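Local coordinates for EDD domain protein, DegV family (Ruminococcus gnavus, PDB 3JR7) that is of unknown molecular function but probably binds a lipid such as a fatty acid, at residues A[175-183]-A[226-237]. Residues are numbered along the deposited sequence; the frame is centred on the assembly and turned at random.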
loop_
_atom_site.group_PDB
_atom_site.type_symbol
_atom_site.label_atom_id
_atom_site.label_comp_id
_atom_site.label_asym_id
_atom_site.label_seq_id
_atom_site.Cartn_x
_atom_site.Cartn_y
_atom_site.Cartn_z
ATOM N N HIS A 175 8.678 -2.485 -7.017
ATOM C CA HIS A 175 7.871 -3.675 -7.333
ATOM C C HIS A 175 7.250 -4.248 -6.049
ATOM O O HIS A 175 7.866 -4.204 -4.995
ATOM C CB HIS A 175 8.745 -4.807 -7.917
ATOM C CG HIS A 175 9.440 -4.454 -9.187
ATOM N ND1 HIS A 175 10.629 -3.758 -9.206
ATOM C CD2 HIS A 175 9.085 -4.633 -10.480
ATOM C CE1 HIS A 175 10.988 -3.550 -10.461
ATOM N NE2 HIS A 175 10.063 -4.057 -11.250
ATOM N N THR A 176 6.061 -4.827 -6.179
ATOM C CA THR A 176 5.282 -5.368 -5.074
ATOM C C THR A 176 5.031 -6.854 -5.313
ATOM O O THR A 176 4.797 -7.310 -6.457
ATOM C CB THR A 176 3.895 -4.668 -5.002
ATOM O OG1 THR A 176 4.114 -3.268 -4.917
ATOM C CG2 THR A 176 3.023 -5.136 -3.777
ATOM N N TYR A 177 5.047 -7.602 -4.225
ATOM C CA TYR A 177 4.851 -9.062 -4.248
ATOM C C TYR A 177 4.021 -9.451 -3.056
ATOM O O TYR A 177 4.122 -8.812 -2.007
ATOM C CB TYR A 177 6.210 -9.745 -4.129
ATOM C CG TYR A 177 7.226 -9.267 -5.118
ATOM C CD1 TYR A 177 7.458 -9.962 -6.290
ATOM C CD2 TYR A 177 7.960 -8.101 -4.878
ATOM C CE1 TYR A 177 8.383 -9.498 -7.214
ATOM C CE2 TYR A 177 8.875 -7.659 -5.765
ATOM C CZ TYR A 177 9.092 -8.362 -6.932
ATOM O OH TYR A 177 10.021 -7.901 -7.832
ATOM N N PHE A 178 3.217 -10.491 -3.184
ATOM C CA PHE A 178 2.479 -10.988 -2.046
ATOM C C PHE A 178 2.121 -12.446 -2.161
ATOM O O PHE A 178 2.025 -12.999 -3.264
ATOM C CB PHE A 178 1.242 -10.151 -1.748
ATOM C CG PHE A 178 0.201 -10.102 -2.828
ATOM C CD1 PHE A 178 -0.966 -10.839 -2.730
ATOM C CD2 PHE A 178 0.311 -9.206 -3.865
ATOM C CE1 PHE A 178 -1.982 -10.701 -3.664
ATOM C CE2 PHE A 178 -0.701 -9.070 -4.836
ATOM C CZ PHE A 178 -1.819 -9.813 -4.752
ATOM N N VAL A 179 1.931 -13.049 -1.003
ATOM C CA VAL A 179 1.383 -14.390 -0.853
ATOM C C VAL A 179 0.325 -14.335 0.266
ATOM O O VAL A 179 0.578 -13.835 1.389
ATOM C CB VAL A 179 2.468 -15.441 -0.467
ATOM C CG1 VAL A 179 1.834 -16.813 -0.280
ATOM C CG2 VAL A 179 3.563 -15.527 -1.528
ATOM N N LEU A 180 -0.860 -14.819 -0.054
ATOM C CA LEU A 180 -1.965 -14.848 0.873
ATOM C C LEU A 180 -2.379 -16.281 1.168
ATOM O O LEU A 180 -2.101 -17.168 0.380
ATOM C CB LEU A 180 -3.184 -14.150 0.266
ATOM C CG LEU A 180 -2.920 -12.742 -0.266
ATOM C CD1 LEU A 180 -4.247 -12.091 -0.691
ATOM C CD2 LEU A 180 -2.153 -11.906 0.750
ATOM N N GLU A 181 -3.058 -16.482 2.298
ATOM C CA GLU A 181 -3.799 -17.733 2.537
ATOM C C GLU A 181 -5.109 -17.691 1.798
ATOM O O GLU A 181 -5.621 -18.737 1.396
ATOM C CB GLU A 181 -4.067 -17.931 4.043
ATOM C CG GLU A 181 -2.821 -18.027 4.893
ATOM C CD GLU A 181 -2.080 -19.391 4.768
ATOM O OE1 GLU A 181 -2.472 -20.261 3.959
ATOM O OE2 GLU A 181 -1.083 -19.592 5.494
ATOM N N ASN A 182 -5.690 -16.492 1.652
ATOM C CA ASN A 182 -7.049 -16.377 1.135
ATOM C C ASN A 182 -7.220 -15.244 0.086
ATOM O O ASN A 182 -7.332 -14.082 0.450
ATOM C CB ASN A 182 -7.972 -16.158 2.324
ATOM C CG ASN A 182 -9.427 -16.032 1.925
ATOM O OD1 ASN A 182 -9.780 -16.270 0.766
ATOM N ND2 ASN A 182 -10.294 -15.677 2.901
ATOM N N LEU A 183 -7.272 -15.622 -1.195
ATOM C CA LEU A 183 -7.379 -14.683 -2.324
ATOM C C LEU A 183 -8.799 -14.305 -2.666
ATOM O O LEU A 183 -9.035 -13.507 -3.583
ATOM C CB LEU A 183 -6.732 -15.274 -3.583
ATOM C CG LEU A 183 -5.213 -15.278 -3.648
ATOM C CD1 LEU A 183 -4.790 -16.266 -4.686
ATOM C CD2 LEU A 183 -4.686 -13.930 -4.019
HETATM N N MSE A 226 2.945 -22.961 2.256
HETATM C CA MSE A 226 3.386 -21.607 2.519
HETATM C C MSE A 226 4.902 -21.525 2.624
HETATM O O MSE A 226 5.502 -20.521 2.264
HETATM C CB MSE A 226 2.715 -21.170 3.817
HETATM C CG MSE A 226 2.951 -19.844 4.222
HETATM SE SE MSE A 226 2.564 -18.507 2.901
HETATM C CE MSE A 226 0.657 -18.904 2.542
ATOM N N LYS A 227 5.533 -22.569 3.163
ATOM C CA LYS A 227 6.966 -22.528 3.396
ATOM C C LYS A 227 7.717 -22.428 2.081
ATOM O O LYS A 227 8.642 -21.594 1.930
ATOM C CB LYS A 227 7.416 -23.773 4.147
ATOM C CG LYS A 227 8.892 -23.716 4.543
ATOM C CD LYS A 227 9.311 -24.996 5.293
ATOM C CE LYS A 227 10.517 -25.649 4.653
ATOM N NZ LYS A 227 10.229 -26.126 3.230
ATOM N N LYS A 228 7.341 -23.279 1.124
ATOM C CA LYS A 228 7.962 -23.207 -0.195
ATOM C C LYS A 228 7.562 -21.900 -0.940
ATOM O O LYS A 228 8.377 -21.323 -1.663
ATOM C CB LYS A 228 7.636 -24.425 -1.024
ATOM C CG LYS A 228 8.455 -25.634 -0.616
ATOM C CD LYS A 228 8.043 -26.885 -1.424
ATOM C CE LYS A 228 8.845 -28.130 -0.997
ATOM N NZ LYS A 228 9.176 -28.907 -2.264
ATOM N N ALA A 229 6.330 -21.440 -0.761
ATOM C CA ALA A 229 5.882 -20.207 -1.438
ATOM C C ALA A 229 6.690 -18.993 -0.947
ATOM O O ALA A 229 7.040 -18.107 -1.727
ATOM C CB ALA A 229 4.370 -19.986 -1.247
ATOM N N LEU A 230 7.028 -18.951 0.335
ATOM C CA LEU A 230 7.783 -17.798 0.828
ATOM C C LEU A 230 9.197 -17.761 0.237
ATOM O O LEU A 230 9.713 -16.682 -0.113
ATOM C CB LEU A 230 7.765 -17.716 2.345
ATOM C CG LEU A 230 6.386 -17.504 2.937
ATOM C CD1 LEU A 230 6.581 -17.543 4.441
ATOM C CD2 LEU A 230 5.655 -16.172 2.505
ATOM N N VAL A 231 9.799 -18.932 0.071
ATOM C CA VAL A 231 11.097 -19.032 -0.597
ATOM C C VAL A 231 10.983 -18.578 -2.044
ATOM O O VAL A 231 11.811 -17.817 -2.507
ATOM C CB VAL A 231 11.652 -20.500 -0.546
ATOM C CG1 VAL A 231 12.894 -20.685 -1.428
ATOM C CG2 VAL A 231 11.922 -20.912 0.936
ATOM N N LYS A 232 9.978 -19.053 -2.772
ATOM C CA LYS A 232 9.814 -18.646 -4.156
ATOM C C LYS A 232 9.534 -17.129 -4.245
ATOM O O LYS A 232 10.018 -16.467 -5.166
ATOM C CB LYS A 232 8.692 -19.411 -4.851
ATOM C CG LYS A 232 8.975 -20.866 -5.071
ATOM C CD LYS A 232 8.334 -21.418 -6.330
ATOM C CE LYS A 232 8.311 -22.960 -6.337
ATOM N NZ LYS A 232 7.555 -23.514 -7.520
HETATM N N MSE A 233 8.767 -16.588 -3.307
HETATM C CA MSE A 233 8.551 -15.121 -3.277
HETATM C C MSE A 233 9.880 -14.379 -3.104
HETATM O O MSE A 233 10.184 -13.474 -3.894
HETATM C CB MSE A 233 7.571 -14.677 -2.185
HETATM C CG MSE A 233 7.367 -13.151 -2.232
HETATM SE SE MSE A 233 5.903 -12.553 -1.172
HETATM C CE MSE A 233 4.785 -14.078 -1.570
ATOM N N ALA A 234 10.673 -14.795 -2.117
ATOM C CA ALA A 234 12.034 -14.245 -1.898
ATOM C C ALA A 234 12.881 -14.285 -3.150
ATOM O O ALA A 234 13.559 -13.323 -3.434
ATOM C CB ALA A 234 12.784 -14.971 -0.734
ATOM N N ASP A 235 12.856 -15.398 -3.879
ATOM C CA ASP A 235 13.585 -15.504 -5.121
ATOM C C ASP A 235 13.038 -14.489 -6.133
ATOM O O ASP A 235 13.841 -13.863 -6.821
ATOM C CB ASP A 235 13.534 -16.901 -5.729
ATOM C CG ASP A 235 14.253 -17.939 -4.888
ATOM O OD1 ASP A 235 15.175 -17.588 -4.128
ATOM O OD2 ASP A 235 13.883 -19.135 -5.000
ATOM N N CYS A 236 11.709 -14.348 -6.249
ATOM C CA CYS A 236 11.147 -13.396 -7.229
ATOM C C CYS A 236 11.602 -11.981 -6.930
ATOM O O CYS A 236 12.019 -11.229 -7.838
ATOM C CB CYS A 236 9.649 -13.419 -7.232
ATOM S SG CYS A 236 8.925 -14.894 -7.911
ATOM N N VAL A 237 11.549 -11.605 -5.663
ATOM C CA VAL A 237 11.949 -10.258 -5.262
ATOM C C VAL A 237 13.405 -10.059 -5.634
ATOM O O VAL A 237 13.779 -9.036 -6.240
ATOM C CB VAL A 237 11.798 -10.030 -3.757
ATOM C CG1 VAL A 237 12.278 -8.643 -3.405
ATOM C CG2 VAL A 237 10.341 -10.289 -3.303
HETATM O O HOH W 1 12.170 -6.668 -6.535
#
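Segment 226-237 of helix 226-240 packs against one face of the mixed sheet of this DegV-family fold, where V179 and Y177 of the inner strand 176-179 meet M226, A229, M233, C236 and V237. The two axes run antiparallel (174°) and 9.1 Å apart. The extended chain turns alternate side chains to opposite sides: Y177 and V179 face the helix, whereas T176 and F178 point the other way and line the pocket that holds a bound polyether, probably from the crystallisation liquor. Branched, compact V179 suits the middle of the interface. Its CG1, anti to the backbone N (chi1 178°), meets SE of selenomethionine M226 at 3.7 Å, while the small CB of A229 lets the helix come close to the strand. The M226 chain, bent at its second and third torsions, brings CE within 3.5 Å of E181 OE2, a van der Waals contact beside the carboxylate of exposed E181. At the other end, one face of the Y177 ring is turned to V237. V237 CG2 sits over it, 3.8 Å from the ring centroid and 19° off its normal, a CH-pi contact; C236 CB approaches Y177 CE1 at 4.1 Å, and Y177 CB touches M233 CG. Tyrosine also carries a polar tip to the end of this apolar strip, where its OH hydrogen-bonds to D240, farther along the same helix. Replacing the tyrosine by an alanine is likely to open a gap beside V237 and C236 and leave D240 without this hydroxyl partner. The neighbouring strands 205-211 and 294-297 hydrogen-bond to the backbone of strand 176-179 and extend the surface under the helix. One water joins strand to helix, donating to Y177 OH at 2.8 Å and to the backbone O of V237 at 2.9 Å.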